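PDB 4E6U: acyl-[acyl-carrier-protein]--UDP-N-acetylglucosamine O-acyltransferase from Acinetobacter baumannii, which catalyses transfer of a 3-hydroxyacyl chain from acyl carrier protein to UDP-N-acetylglucosamine, the step that opens lipid A synthesis in the lipopolysaccharide pathway. Local coordinates for residues A[133-138]-A[147-152]; A[153-158]-A[171-176]; A[165-170]-A[177-182]; A[109-114]-A[123-128]; A[63-68]-A[93-98]. All coordinates share one frame; numbering follows the deposited sequence. Where two conformers were deposited one is given.

Contact 1 (A[133-138]-A[147-152]); sequences DHNIFA and VHIGDH. With EDO (1,2-ethanediol), chain L.
His134 and His152 share one side-chain torsion: chi1 (-60° and -65°) puts both CG atoms beside the backbone N, anti to the carbonyl carbon, and the two side chains run side by side, pointing the same way. The planes are almost parallel but slid apart, with little overlap of the rings. What lies over a face is the CB of His134, 3.6 Å from the centroid of the His152 ring in a CH-pi contact. Both residues have positive phi, and each turns its chain at the same corner of successive coils.

The aspartates just before them repeat the pairing. Asp151 OD1 accepts from Asp133 N at 2.8 Å, using its anti side, while Asp133 O receives His152 N at 3.0 Å. Asp133 OD2 and Asp151 OD1 stay 4.4 Å apart, a like-charge approach probably eased because Asp133 OD1 takes a hydrogen bond from Ser115 N. Asn135 suits its buried place by offering both a donor and an acceptor: its ND2 reaches Gly150 O at 2.9 Å, with the oxygen close to the amide plane, and its OD1 is bonded to Val153 N, so the side chain ties down the backbone of the next coil.

His116 and Tyr170 extend the row of rings to either end. Such a ladder of equivalent residues, one per coil, is characteristic of the left-handed parallel beta-helix built by hexapeptide repeats.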
# COMPACT_ATOMS: atom_id res chain seq x y z
N ASP A 133 19.54 -12.81 -3.87
CA ASP A 133 19.29 -13.74 -2.77
C ASP A 133 19.29 -13.03 -1.43
O ASP A 133 19.95 -11.99 -1.27
CB ASP A 133 20.41 -14.79 -2.70
CG ASP A 133 20.53 -15.61 -3.95
OD1 ASP A 133 19.57 -15.74 -4.74
OD2 ASP A 133 21.64 -16.17 -4.16
N HIS A 134 18.60 -13.60 -0.44
CA HIS A 134 18.67 -13.14 0.96
C HIS A 134 18.18 -11.72 1.18
O HIS A 134 18.63 -11.03 2.11
CB HIS A 134 20.09 -13.32 1.56
CG HIS A 134 20.57 -14.74 1.56
ND1 HIS A 134 20.14 -15.67 2.49
CD2 HIS A 134 21.45 -15.39 0.76
CE1 HIS A 134 20.73 -16.83 2.25
NE2 HIS A 134 21.53 -16.69 1.21
N ASN A 135 17.24 -11.28 0.35
CA ASN A 135 16.68 -9.95 0.50
C ASN A 135 15.41 -9.95 1.33
O ASN A 135 14.74 -10.98 1.43
CB ASN A 135 16.38 -9.37 -0.87
CG ASN A 135 17.61 -9.30 -1.74
OD1 ASN A 135 18.56 -8.57 -1.42
ND2 ASN A 135 17.62 -10.04 -2.84
N ILE A 136 15.08 -8.81 1.90
CA ILE A 136 13.85 -8.65 2.68
C ILE A 136 13.14 -7.44 2.15
O ILE A 136 13.69 -6.33 2.15
CB ILE A 136 14.12 -8.46 4.18
CG1 ILE A 136 14.82 -9.69 4.78
CG2 ILE A 136 12.79 -8.12 4.91
CD1 ILE A 136 15.30 -9.50 6.21
N PHE A 137 11.91 -7.63 1.69
CA PHE A 137 11.02 -6.55 1.27
C PHE A 137 9.92 -6.46 2.30
O PHE A 137 9.13 -7.40 2.44
CB PHE A 137 10.42 -6.84 -0.10
CG PHE A 137 11.44 -7.08 -1.17
CD1 PHE A 137 11.90 -6.03 -1.96
CD2 PHE A 137 11.97 -8.35 -1.37
CE1 PHE A 137 12.84 -6.24 -2.94
CE2 PHE A 137 12.90 -8.59 -2.35
CZ PHE A 137 13.34 -7.53 -3.15
N ALA A 138 9.88 -5.37 3.04
CA ALA A 138 8.84 -5.18 4.05
C ALA A 138 7.50 -4.87 3.40
O ALA A 138 7.37 -4.76 2.18
CB ALA A 138 9.24 -4.11 5.05
N VAL A 147 13.95 -3.08 -12.45
CA VAL A 147 14.81 -2.82 -11.30
C VAL A 147 15.69 -4.03 -11.00
O VAL A 147 15.23 -5.18 -11.05
CB VAL A 147 13.96 -2.43 -10.04
CG1 VAL A 147 14.80 -2.42 -8.76
CG2 VAL A 147 13.32 -1.07 -10.25
N HIS A 148 16.96 -3.78 -10.70
CA HIS A 148 17.87 -4.85 -10.32
C HIS A 148 18.25 -4.70 -8.86
O HIS A 148 18.76 -3.65 -8.46
CB HIS A 148 19.12 -4.87 -11.22
CG HIS A 148 18.83 -5.14 -12.67
ND1 HIS A 148 19.81 -5.11 -13.64
CD2 HIS A 148 17.67 -5.45 -13.32
CE1 HIS A 148 19.27 -5.37 -14.82
NE2 HIS A 148 17.97 -5.59 -14.65
N ILE A 149 17.97 -5.73 -8.07
CA ILE A 149 18.28 -5.79 -6.64
C ILE A 149 19.31 -6.90 -6.44
O ILE A 149 19.17 -8.01 -6.97
CB ILE A 149 17.02 -6.06 -5.78
CG1 ILE A 149 15.80 -5.22 -6.24
CG2 ILE A 149 17.33 -5.95 -4.30
CD1 ILE A 149 15.62 -3.89 -5.51
N GLY A 150 20.35 -6.59 -5.67
CA GLY A 150 21.43 -7.54 -5.39
C GLY A 150 21.06 -8.54 -4.31
O GLY A 150 19.96 -9.11 -4.35
N ASP A 151 21.97 -8.76 -3.37
CA ASP A 151 21.79 -9.72 -2.28
C ASP A 151 21.83 -9.02 -0.94
O ASP A 151 22.49 -7.98 -0.78
CB ASP A 151 22.93 -10.76 -2.27
CG ASP A 151 23.12 -11.46 -3.60
OD1 ASP A 151 22.15 -11.77 -4.31
OD2 ASP A 151 24.29 -11.71 -3.98
N HIS A 152 21.15 -9.59 0.05
CA HIS A 152 21.23 -9.08 1.42
C HIS A 152 20.77 -7.63 1.56
O HIS A 152 21.26 -6.88 2.40
CB HIS A 152 22.65 -9.26 1.97
CG HIS A 152 23.04 -10.69 2.13
ND1 HIS A 152 22.59 -11.46 3.17
CD2 HIS A 152 23.81 -11.49 1.36
CE1 HIS A 152 23.08 -12.69 3.05
NE2 HIS A 152 23.81 -12.73 1.96
C1 EDO L . 21.93 -7.71 -9.89
O1 EDO L . 22.32 -7.05 -8.68
C2 EDO L . 20.63 -8.47 -9.69
O2 EDO L . 20.77 -9.44 -8.64

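Contact 2 (A[153-158]-A[171-176])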
# COMPACT_ATOMS: atom_id res chain seq x y z
N VAL A 153 19.81 -7.24 0.72
CA VAL A 153 19.22 -5.90 0.76
C VAL A 153 17.99 -5.91 1.67
O VAL A 153 17.27 -6.91 1.73
CB VAL A 153 18.79 -5.47 -0.66
CG1 VAL A 153 18.11 -4.11 -0.65
CG2 VAL A 153 20.02 -5.48 -1.60
N ILE A 154 17.76 -4.81 2.38
CA ILE A 154 16.53 -4.68 3.17
C ILE A 154 15.83 -3.44 2.67
O ILE A 154 16.42 -2.35 2.62
CB ILE A 154 16.80 -4.55 4.68
CG1 ILE A 154 17.52 -5.81 5.18
CG2 ILE A 154 15.49 -4.28 5.47
CD1 ILE A 154 17.97 -5.75 6.63
N VAL A 155 14.57 -3.61 2.27
CA VAL A 155 13.75 -2.49 1.82
C VAL A 155 12.64 -2.26 2.83
O VAL A 155 11.77 -3.12 3.03
CB VAL A 155 13.17 -2.71 0.42
CG1 VAL A 155 12.44 -1.45 -0.06
CG2 VAL A 155 14.27 -3.15 -0.57
N GLY A 156 12.66 -1.11 3.49
CA GLY A 156 11.69 -0.80 4.53
C GLY A 156 10.28 -0.61 3.98
O GLY A 156 10.07 -0.32 2.80
N GLY A 157 9.31 -0.77 4.87
CA GLY A 157 7.91 -0.84 4.47
C GLY A 157 7.42 0.41 3.78
O GLY A 157 7.83 1.53 4.10
N ASN A 158 6.53 0.20 2.83
CA ASN A 158 5.86 1.28 2.12
C ASN A 158 6.81 2.14 1.29
O ASN A 158 6.58 3.33 1.06
CB ASN A 158 5.04 2.14 3.09
CG ASN A 158 3.99 2.92 2.37
OD1 ASN A 158 3.52 2.49 1.31
ND2 ASN A 158 3.61 4.07 2.92
N SER A 171 22.77 -2.97 0.93
CA SER A 171 22.15 -1.67 1.13
C SER A 171 20.88 -1.79 1.97
O SER A 171 20.32 -2.89 2.12
CB SER A 171 21.85 -1.01 -0.21
OG SER A 171 20.91 -1.78 -0.96
N MET A 172 20.46 -0.66 2.53
CA MET A 172 19.22 -0.60 3.31
C MET A 172 18.45 0.62 2.91
O MET A 172 18.98 1.73 2.88
CB MET A 172 19.51 -0.54 4.80
CG MET A 172 20.24 -1.75 5.36
SD MET A 172 20.42 -1.71 7.17
CE MET A 172 18.70 -1.68 7.68
N ILE A 173 17.18 0.41 2.59
CA ILE A 173 16.28 1.49 2.24
C ILE A 173 15.35 1.70 3.43
O ILE A 173 14.67 0.77 3.86
CB ILE A 173 15.48 1.16 0.93
CG1 ILE A 173 16.42 1.25 -0.28
CG2 ILE A 173 14.28 2.10 0.75
CD1 ILE A 173 15.92 0.57 -1.53
N GLY A 174 15.31 2.91 3.97
CA GLY A 174 14.45 3.20 5.12
C GLY A 174 12.98 3.09 4.77
O GLY A 174 12.59 3.23 3.61
N GLY A 175 12.16 2.86 5.79
CA GLY A 175 10.71 2.87 5.58
C GLY A 175 10.22 4.13 4.88
O GLY A 175 10.76 5.23 5.07
N ALA A 176 9.20 3.96 4.05
CA ALA A 176 8.47 5.04 3.41
C ALA A 176 9.35 5.91 2.52
O ALA A 176 9.12 7.12 2.40
CB ALA A 176 7.74 5.89 4.45
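Four backbone hydrogen bonds hold residues 153-158 against 171-176. Ile173 N gives to Ile154 O at 2.9 Å, nearly straight, and Ile154 N reaches Ser171 O at 3.2 Å. Gly156 N binds Ile173 O at 2.8 Å, and after the bend that follows, Ala176 N binds Gly157 O at the same 2.8 Å. The two segments run parallel, only 4° apart, with Ile154 facing Met172 and Val155 facing Ile173.

Around this ladder the side chains sort by face. Val155 and Ile173 lie side by side on the inner face, where branched, wholly apolar residues suit the buried interior; Val155 CG1, anti to its backbone N (chi1 -174°), is 4.1 Å from Ile173 CG2 in one of the two conformers of that isoleucine. Ile154 CD1 and Met172 CE meet at 4.3 Å on the other face. Before the strands, Val153 CG1 rests 3.7 Å from Ser171 OG, a hydroxyl bonded to Asp168 O. Gly156 suits its place because a CB there would collide with the backbone at Gly174 and Gly175. At the far end Asn158 and Ala176 both have positive phi, and the CA of Ala176 approaches Asn158 O.

The asparagine also meets its copies in both other subunits through weak hydrogen bonds between their amides, placing this corner at the trimer interface. Within the chain, strand 154-155 stands between 136-137 and 172-173, and strand 172-173 is followed across the sheet by 187-191 and then antiparallel 194-199, after which the helices begin.

Contact 3 (A[165-170]-A[177-182]); sequences CKIDSY and SLILKD
Residues 165-170 and 177-182 belong to the C-terminal end of a left-handed parallel beta-helix, and they meet through Cys165, Lys166 and Ile167 on one side and Ile179 and Asp182 on the other. The close-packed part is the interior. Ile167 CD1 meets Ile179 CG2 at 3.8 Å as the two side chains cross obliquely; beta-branched isoleucines suit strands whose inner faces look into a narrow core. Cys165 is small enough to lie against backbone instead: its SG, anti to the carbonyl carbon (chi1 -71°), comes within 3.4 Å of Leu180 C. Close by, Lys181 O is buried without a polar partner.

Leu180 and Lys181 form the solvent side. Both start away from the opposite segment and cover little of it, although Leu180 O is held by Arg261 NE from the C-terminal region.

Asp182, also buried, makes the polar link. Its OD2 bonds to Ser259 OG, while OD1 accepts from Lys166 N at 2.9 Å, the donor lying well above the carboxylate plane. Lys166 and Asp182 run side by side, yet the contact is made by the aliphatic chain: CB of Lys166 is 3.7 Å from Asp182 CG, whereas its NZ stays 6.1 Å from Asp182 OD2.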
# COMPACT_ATOMS: atom_id res chain seq x y z
N CYS A 165 16.05 1.53 -11.68
CA CYS A 165 17.01 1.69 -10.60
C CYS A 165 17.75 0.39 -10.25
O CYS A 165 17.25 -0.72 -10.50
CB CYS A 165 16.34 2.24 -9.35
SG CYS A 165 15.83 3.96 -9.49
N LYS A 166 18.93 0.55 -9.66
CA LYS A 166 19.75 -0.57 -9.22
C LYS A 166 20.05 -0.42 -7.75
O LYS A 166 20.59 0.60 -7.31
CB LYS A 166 21.04 -0.64 -10.06
CG LYS A 166 20.73 -0.76 -11.54
CD LYS A 166 21.98 -0.74 -12.43
CE LYS A 166 21.58 -0.70 -13.89
NZ LYS A 166 20.83 -1.92 -14.32
N ILE A 167 19.68 -1.42 -6.96
CA ILE A 167 19.82 -1.39 -5.51
C ILE A 167 20.77 -2.51 -5.16
O ILE A 167 20.45 -3.70 -5.27
CB ILE A 167 18.45 -1.62 -4.81
CG1 ILE A 167 17.36 -0.74 -5.44
CG2 ILE A 167 18.60 -1.44 -3.31
CD1 ILE A 167 17.62 0.76 -5.36
N ASP A 168 21.99 -2.14 -4.81
CA ASP A 168 23.05 -3.13 -4.73
C ASP A 168 23.20 -3.79 -3.35
O ASP A 168 22.53 -3.40 -2.37
CB ASP A 168 24.36 -2.55 -5.27
CG ASP A 168 24.43 -2.63 -6.80
OD1 ASP A 168 23.59 -3.32 -7.42
OD2 ASP A 168 25.34 -2.04 -7.40
N SER A 169 24.05 -4.80 -3.29
CA SER A 169 24.09 -5.68 -2.13
C SER A 169 24.39 -4.98 -0.83
O SER A 169 25.18 -4.03 -0.80
CB SER A 169 25.06 -6.82 -2.36
OG SER A 169 24.63 -7.59 -3.46
N TYR A 170 23.75 -5.45 0.25
CA TYR A 170 23.97 -4.97 1.63
C TYR A 170 23.47 -3.55 1.90
O TYR A 170 23.72 -2.99 2.97
CB TYR A 170 25.46 -5.09 2.04
CG TYR A 170 26.05 -6.46 1.82
CD1 TYR A 170 26.95 -6.68 0.77
CD2 TYR A 170 25.72 -7.54 2.64
CE1 TYR A 170 27.51 -7.94 0.55
CE2 TYR A 170 26.27 -8.80 2.44
CZ TYR A 170 27.15 -8.99 1.38
OH TYR A 170 27.69 -10.25 1.19
N SER A 177 10.33 5.29 1.88
CA SER A 177 11.21 6.02 0.97
C SER A 177 10.74 5.97 -0.46
O SER A 177 10.06 5.02 -0.88
CB SER A 177 12.63 5.46 1.03
OG SER A 177 13.18 5.57 2.32
N LEU A 178 11.11 6.99 -1.23
CA LEU A 178 10.90 7.01 -2.67
C LEU A 178 12.27 7.01 -3.31
O LEU A 178 13.00 7.99 -3.21
CB LEU A 178 10.06 8.22 -3.11
CG LEU A 178 9.86 8.39 -4.62
CD1 LEU A 178 9.09 7.22 -5.24
CD2 LEU A 178 9.15 9.71 -4.91
N ILE A 179 12.65 5.90 -3.91
CA ILE A 179 13.97 5.75 -4.50
C ILE A 179 13.91 6.02 -5.99
O ILE A 179 13.25 5.29 -6.73
CB ILE A 179 14.56 4.35 -4.22
CG1 ILE A 179 14.65 4.10 -2.70
CG2 ILE A 179 15.92 4.18 -4.92
CD1 ILE A 179 15.54 5.07 -1.93
N LEU A 180 14.58 7.07 -6.44
CA LEU A 180 14.51 7.50 -7.84
C LEU A 180 15.81 7.28 -8.61
O LEU A 180 15.83 7.42 -9.84
CB LEU A 180 14.12 8.98 -7.93
CG LEU A 180 12.80 9.38 -7.28
CD1 LEU A 180 12.61 10.90 -7.41
CD2 LEU A 180 11.63 8.64 -7.92
N LYS A 181 16.87 6.94 -7.88
CA LYS A 181 18.19 6.72 -8.47
C LYS A 181 18.83 5.50 -7.80
O LYS A 181 18.23 4.89 -6.91
CB LYS A 181 19.08 7.97 -8.30
CG LYS A 181 18.58 9.15 -9.12
CD LYS A 181 19.55 10.30 -9.06
CE LYS A 181 19.05 11.46 -9.88
NZ LYS A 181 19.93 12.65 -9.63
N ASP A 182 20.03 5.13 -8.23
CA ASP A 182 20.63 3.89 -7.76
C ASP A 182 21.12 4.01 -6.33
O ASP A 182 21.55 5.10 -5.91
CB ASP A 182 21.81 3.51 -8.64
CG ASP A 182 21.41 3.09 -10.03
OD1 ASP A 182 20.19 3.02 -10.36
OD2 ASP A 182 22.34 2.83 -10.81

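Contact 4 (A[109-114]-A[123-128]). With EDO (1,2-ethanediol), chain F.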
# COMPACT_ATOMS: atom_id res chain seq x y z
N ALA A 109 12.51 -10.59 -21.60
CA ALA A 109 11.35 -11.49 -21.51
C ALA A 109 11.34 -12.30 -20.21
O ALA A 109 10.80 -13.40 -20.15
CB ALA A 109 11.27 -12.41 -22.74
N LEU A 110 11.92 -11.73 -19.16
CA LEU A 110 12.11 -12.50 -17.92
C LEU A 110 12.17 -11.62 -16.69
O LEU A 110 12.97 -10.69 -16.59
CB LEU A 110 13.39 -13.35 -18.01
CG LEU A 110 13.77 -14.17 -16.78
CD1 LEU A 110 12.76 -15.27 -16.53
CD2 LEU A 110 15.19 -14.75 -16.95
N THR A 111 11.30 -11.90 -15.74
CA THR A 111 11.45 -11.41 -14.39
C THR A 111 12.05 -12.53 -13.58
O THR A 111 11.62 -13.68 -13.73
CB THR A 111 10.07 -11.07 -13.82
OG1 THR A 111 9.41 -10.15 -14.70
CG2 THR A 111 10.18 -10.48 -12.42
N LYS A 112 13.06 -12.22 -12.76
CA LYS A 112 13.80 -13.27 -12.05
C LYS A 112 14.01 -12.89 -10.61
O LYS A 112 14.46 -11.78 -10.32
CB LYS A 112 15.14 -13.55 -12.74
CG LYS A 112 15.94 -14.66 -12.09
CD LYS A 112 17.07 -15.11 -13.00
CE LYS A 112 17.83 -16.29 -12.40
NZ LYS A 112 17.02 -17.56 -12.39
N ILE A 113 13.66 -13.79 -9.70
CA ILE A 113 13.97 -13.65 -8.28
C ILE A 113 14.81 -14.86 -7.87
O ILE A 113 14.53 -15.99 -8.33
CB ILE A 113 12.66 -13.45 -7.39
CG1 ILE A 113 12.30 -14.66 -6.53
CG2 ILE A 113 11.50 -12.81 -8.18
CD1 ILE A 113 11.30 -14.33 -5.41
N GLY A 114 15.79 -14.63 -7.01
CA GLY A 114 16.67 -15.69 -6.57
C GLY A 114 16.11 -16.52 -5.43
O GLY A 114 14.96 -16.99 -5.51
N THR A 123 4.08 -7.12 -1.38
CA THR A 123 5.29 -6.77 -2.18
C THR A 123 4.93 -6.92 -3.65
O THR A 123 4.38 -7.94 -4.07
CB THR A 123 6.48 -7.69 -1.87
OG1 THR A 123 6.82 -7.56 -0.48
CG2 THR A 123 7.71 -7.29 -2.71
N HIS A 124 5.24 -5.89 -4.44
CA HIS A 124 5.09 -5.94 -5.88
C HIS A 124 6.44 -6.00 -6.55
O HIS A 124 7.28 -5.12 -6.31
CB HIS A 124 4.36 -4.71 -6.39
CG HIS A 124 4.28 -4.65 -7.89
ND1 HIS A 124 3.42 -5.45 -8.61
CD2 HIS A 124 4.95 -3.90 -8.80
CE1 HIS A 124 3.55 -5.19 -9.90
NE2 HIS A 124 4.47 -4.25 -10.05
N ILE A 125 6.63 -7.01 -7.37
CA ILE A 125 7.81 -7.10 -8.23
C ILE A 125 7.35 -6.98 -9.68
O ILE A 125 6.70 -7.87 -10.22
CB ILE A 125 8.58 -8.43 -8.03
CG1 ILE A 125 8.96 -8.66 -6.57
CG2 ILE A 125 9.81 -8.51 -8.97
CD1 ILE A 125 9.87 -7.63 -5.95
N ALA A 126 7.67 -5.85 -10.30
CA ALA A 126 7.24 -5.56 -11.66
C ALA A 126 7.99 -6.35 -12.71
O ALA A 126 9.03 -6.95 -12.45
CB ALA A 126 7.43 -4.07 -11.94
N HIS A 127 7.44 -6.32 -13.92
CA HIS A 127 8.11 -6.88 -15.09
C HIS A 127 9.60 -6.56 -15.16
O HIS A 127 10.02 -5.42 -14.92
CB HIS A 127 7.42 -6.40 -16.37
CG HIS A 127 7.42 -4.91 -16.55
ND1 HIS A 127 8.43 -4.24 -17.23
CD2 HIS A 127 6.53 -3.97 -16.16
CE1 HIS A 127 8.16 -2.94 -17.23
NE2 HIS A 127 7.02 -2.75 -16.59
N ASP A 128 10.37 -7.59 -15.50
CA ASP A 128 11.79 -7.45 -15.86
C ASP A 128 12.71 -7.15 -14.70
O ASP A 128 13.91 -6.93 -14.89
CB ASP A 128 12.00 -6.41 -16.98
CG ASP A 128 11.13 -6.68 -18.18
OD1 ASP A 128 11.25 -7.79 -18.74
OD2 ASP A 128 10.28 -5.82 -18.54
C1 EDO F . 4.31 -0.80 -15.66
O1 EDO F . 5.51 -0.49 -16.40
C2 EDO F . 4.36 -0.18 -14.27
O2 EDO F . 5.43 -0.76 -13.52
O HOH W 1 13.52 -9.12 -19.06
O HOH W 2 15.43 -9.06 -17.07
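A corner of the left-handed parallel beta-helix, next to a histidine-carboxylate pair, is closed where Thr111 meets Asp128. Thr111 does two jobs, as its mixed side chain allows. Its OG1 accepts from Asp128 N at 2.8 Å and is also hydrogen-bonded to His101 O. The methyl, CG2, anti to the backbone N, faces inward and touches Ile125 CG2 at 4.0 Å, adding to the apolar core that Leu86 and Leu100 line.

Asp128 has positive phi at the corner, and its CA lies 3.5 Å from Leu110 O in a CA-H...O contact. Water also spans the seam: one molecule accepts from Leu110 N at 3.1 Å and lies 2.7 Å from Asp128 OD1, bridging the strand edge to the carboxylate.

The other carboxylate oxygen is shared outside that bridge. Asp128 OD2 bonds to Thr104 OG1 and takes His127 ND1 at 2.8 Å, the oxygen lying close to the ring plane, which would limit rotation of the imidazole. His146 meets the His127 ring edge-to-face. The remaining ring nitrogen is turned to an ethanediol probably from the crystallisation liquor, though such molecules can mark pockets: His127 NE2 is hydrogen-bonded at 2.7 Å to O1 of the diol.

Contact 5 (A[63-68]-A[93-98])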
# COMPACT_ATOMS: atom_id res chain seq x y z
N GLU A 63 7.47 -20.99 -0.17
CA GLU A 63 6.17 -20.96 0.45
C GLU A 63 5.48 -19.70 -0.01
O GLU A 63 6.01 -18.58 0.14
CB GLU A 63 6.30 -21.01 1.97
CG GLU A 63 4.95 -21.16 2.67
CD GLU A 63 5.06 -21.38 4.17
OE1 GLU A 63 3.99 -21.59 4.81
OE2 GLU A 63 6.18 -21.31 4.74
N ILE A 64 4.28 -19.90 -0.54
CA ILE A 64 3.48 -18.81 -1.14
C ILE A 64 2.12 -18.79 -0.46
O ILE A 64 1.41 -19.81 -0.46
CB ILE A 64 3.30 -18.99 -2.65
CG1 ILE A 64 4.67 -19.20 -3.34
CG2 ILE A 64 2.57 -17.78 -3.24
CD1 ILE A 64 4.63 -19.38 -4.86
N PHE A 65 1.76 -17.64 0.11
CA PHE A 65 0.55 -17.50 0.92
C PHE A 65 -0.64 -17.00 0.10
O PHE A 65 -0.53 -16.55 -1.06
CB PHE A 65 0.82 -16.54 2.08
CG PHE A 65 1.67 -17.14 3.17
CD1 PHE A 65 3.03 -17.34 2.99
CD2 PHE A 65 1.09 -17.47 4.39
CE1 PHE A 65 3.83 -17.89 4.02
CE2 PHE A 65 1.87 -18.03 5.42
CZ PHE A 65 3.25 -18.23 5.23
N GLN A 66 -1.81 -17.12 0.72
CA GLN A 66 -3.06 -16.78 0.08
C GLN A 66 -3.08 -15.38 -0.50
O GLN A 66 -2.54 -14.41 0.09
CB GLN A 66 -4.23 -16.93 1.08
CG GLN A 66 -4.05 -16.20 2.43
CD GLN A 66 -3.35 -17.01 3.52
OE1 GLN A 66 -3.31 -16.57 4.70
NE2 GLN A 66 -2.82 -18.13 3.18
N PHE A 67 -3.76 -15.29 -1.65
CA PHE A 67 -4.03 -14.04 -2.35
C PHE A 67 -2.78 -13.44 -3.00
O PHE A 67 -2.79 -12.28 -3.42
CB PHE A 67 -4.71 -13.00 -1.44
CG PHE A 67 -5.82 -13.57 -0.59
CD1 PHE A 67 -6.91 -14.22 -1.18
CD2 PHE A 67 -5.79 -13.43 0.79
CE1 PHE A 67 -7.93 -14.73 -0.38
CE2 PHE A 67 -6.84 -13.93 1.58
CZ PHE A 67 -7.88 -14.58 1.01
N ALA A 68 -1.73 -14.24 -3.12
CA ALA A 68 -0.61 -13.84 -3.96
C ALA A 68 -0.93 -14.11 -5.42
O ALA A 68 -1.49 -15.15 -5.79
CB ALA A 68 0.62 -14.58 -3.54
N LEU A 93 9.97 -16.87 0.68
CA LEU A 93 8.70 -16.68 1.38
C LEU A 93 7.98 -15.55 0.69
O LEU A 93 8.49 -14.43 0.65
CB LEU A 93 8.94 -16.31 2.84
CG LEU A 93 9.59 -17.41 3.70
CD1 LEU A 93 10.05 -16.85 5.03
CD2 LEU A 93 8.66 -18.60 3.91
N ILE A 94 6.82 -15.85 0.11
CA ILE A 94 6.01 -14.86 -0.61
C ILE A 94 4.69 -14.74 0.14
O ILE A 94 3.86 -15.66 0.11
CB ILE A 94 5.83 -15.27 -2.08
CG1 ILE A 94 7.21 -15.32 -2.79
CG2 ILE A 94 4.89 -14.31 -2.80
CD1 ILE A 94 7.22 -15.97 -4.15
N ARG A 95 4.52 -13.64 0.84
CA ARG A 95 3.39 -13.48 1.74
C ARG A 95 2.11 -13.02 1.02
O ARG A 95 2.07 -12.80 -0.21
CB ARG A 95 3.77 -12.51 2.85
CG ARG A 95 4.92 -13.05 3.75
CD ARG A 95 4.60 -14.45 4.32
NE ARG A 95 3.34 -14.40 5.05
CZ ARG A 95 3.17 -14.61 6.35
NH1 ARG A 95 4.18 -15.00 7.13
NH2 ARG A 95 1.95 -14.45 6.87
N GLU A 96 1.05 -12.89 1.80
CA GLU A 96 -0.26 -12.54 1.24
C GLU A 96 -0.22 -11.30 0.38
O GLU A 96 0.49 -10.34 0.70
CB GLU A 96 -1.30 -12.33 2.34
CG GLU A 96 -1.45 -13.52 3.31
CD GLU A 96 -0.63 -13.33 4.57
OE1 GLU A 96 0.62 -13.37 4.50
OE2 GLU A 96 -1.24 -13.13 5.64
N HIS A 97 -1.00 -11.30 -0.70
CA HIS A 97 -1.24 -10.09 -1.49
C HIS A 97 -0.06 -9.61 -2.31
O HIS A 97 -0.12 -8.53 -2.89
CB HIS A 97 -1.80 -8.93 -0.63
CG HIS A 97 -3.01 -9.31 0.17
ND1 HIS A 97 -3.03 -9.28 1.55
CD2 HIS A 97 -4.22 -9.78 -0.22
CE1 HIS A 97 -4.22 -9.67 1.98
NE2 HIS A 97 -4.95 -10.00 0.93
N CYS A 98 1.01 -10.40 -2.38
CA CYS A 98 2.10 -10.04 -3.30
C CYS A 98 1.66 -10.14 -4.74
O CYS A 98 0.69 -10.85 -5.07
CB CYS A 98 3.33 -10.92 -3.09
SG CYS A 98 4.19 -10.60 -1.53
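Glu96 OE1, beside Phe65 of the facing segment, is gripped by two nitrogens of one arginine: Arg95 NE at 3.0 Å and Arg95 NH2 at 2.9 Å. Both lie on the same face of the carboxylate, which meets the guanidinium side-on and near its plane. Held this way, the guanidinium lies flat on the Phe65 ring, its planes 9° from the ring's, with Arg95 CZ 3.8 Å from the ring centroid. Bends at chi2 and chi3 bring CD and NE over the Phe65 ring; the arginine's positive charge probably gains from the pi face, and its CD adds a CH-pi contact. Polar ends continue into the second subunit, where Val73 O receives Arg95 NH2, and Ser69 and His101 bind Glu96 OE2.

Under these side chains the backbones pair in parallel. Ile94 N bonds to Glu63 O at 2.8 Å and Phe65 N to Ile94 O at 2.9 Å; inward, Ile64 CG1 and Ile94 CD1 pack at 4.2 Å. Each strand then enters a type II turn, Phe65 to Ala68 and Arg95 to Cys98, with Phe67 and His97 in the positive-phi position. Their rings run nearly parallel but barely overlap; Phe67 CB comes 3.5 Å from His97 CD2, and His97 NE2 bonds to Phe67 O of the second subunit. Glu96 N is buried here without a partner.

This buried corner lies on the trimer interface. In its sheet, strands 63-64 and 93-94 are neighbours, flanked by 45-46, whose neighbour His47 stacks on Phe65, and by 118-119.

Contacts 2 and 5 join neighbouring parallel strands of the same sheet in successive coils, and both reach other subunits; contact 5 is the more buried, with charged and aromatic groups that contact 2, largely backbone and apolar, lacks. Contacts 1, 3 and 4 instead link different sheets around corners, and each uses side chain to backbone bonds: a carboxylate and an amide in 1, a carboxylate in 3, a threonine hydroxyl in 4. Contacts 1, 2 and 3 touch one another, and contact 4 touches 1 and 5. Contact 3 carries the most exposed residues, near the C-terminal part, with its centre about 24 Å from that of contact 5.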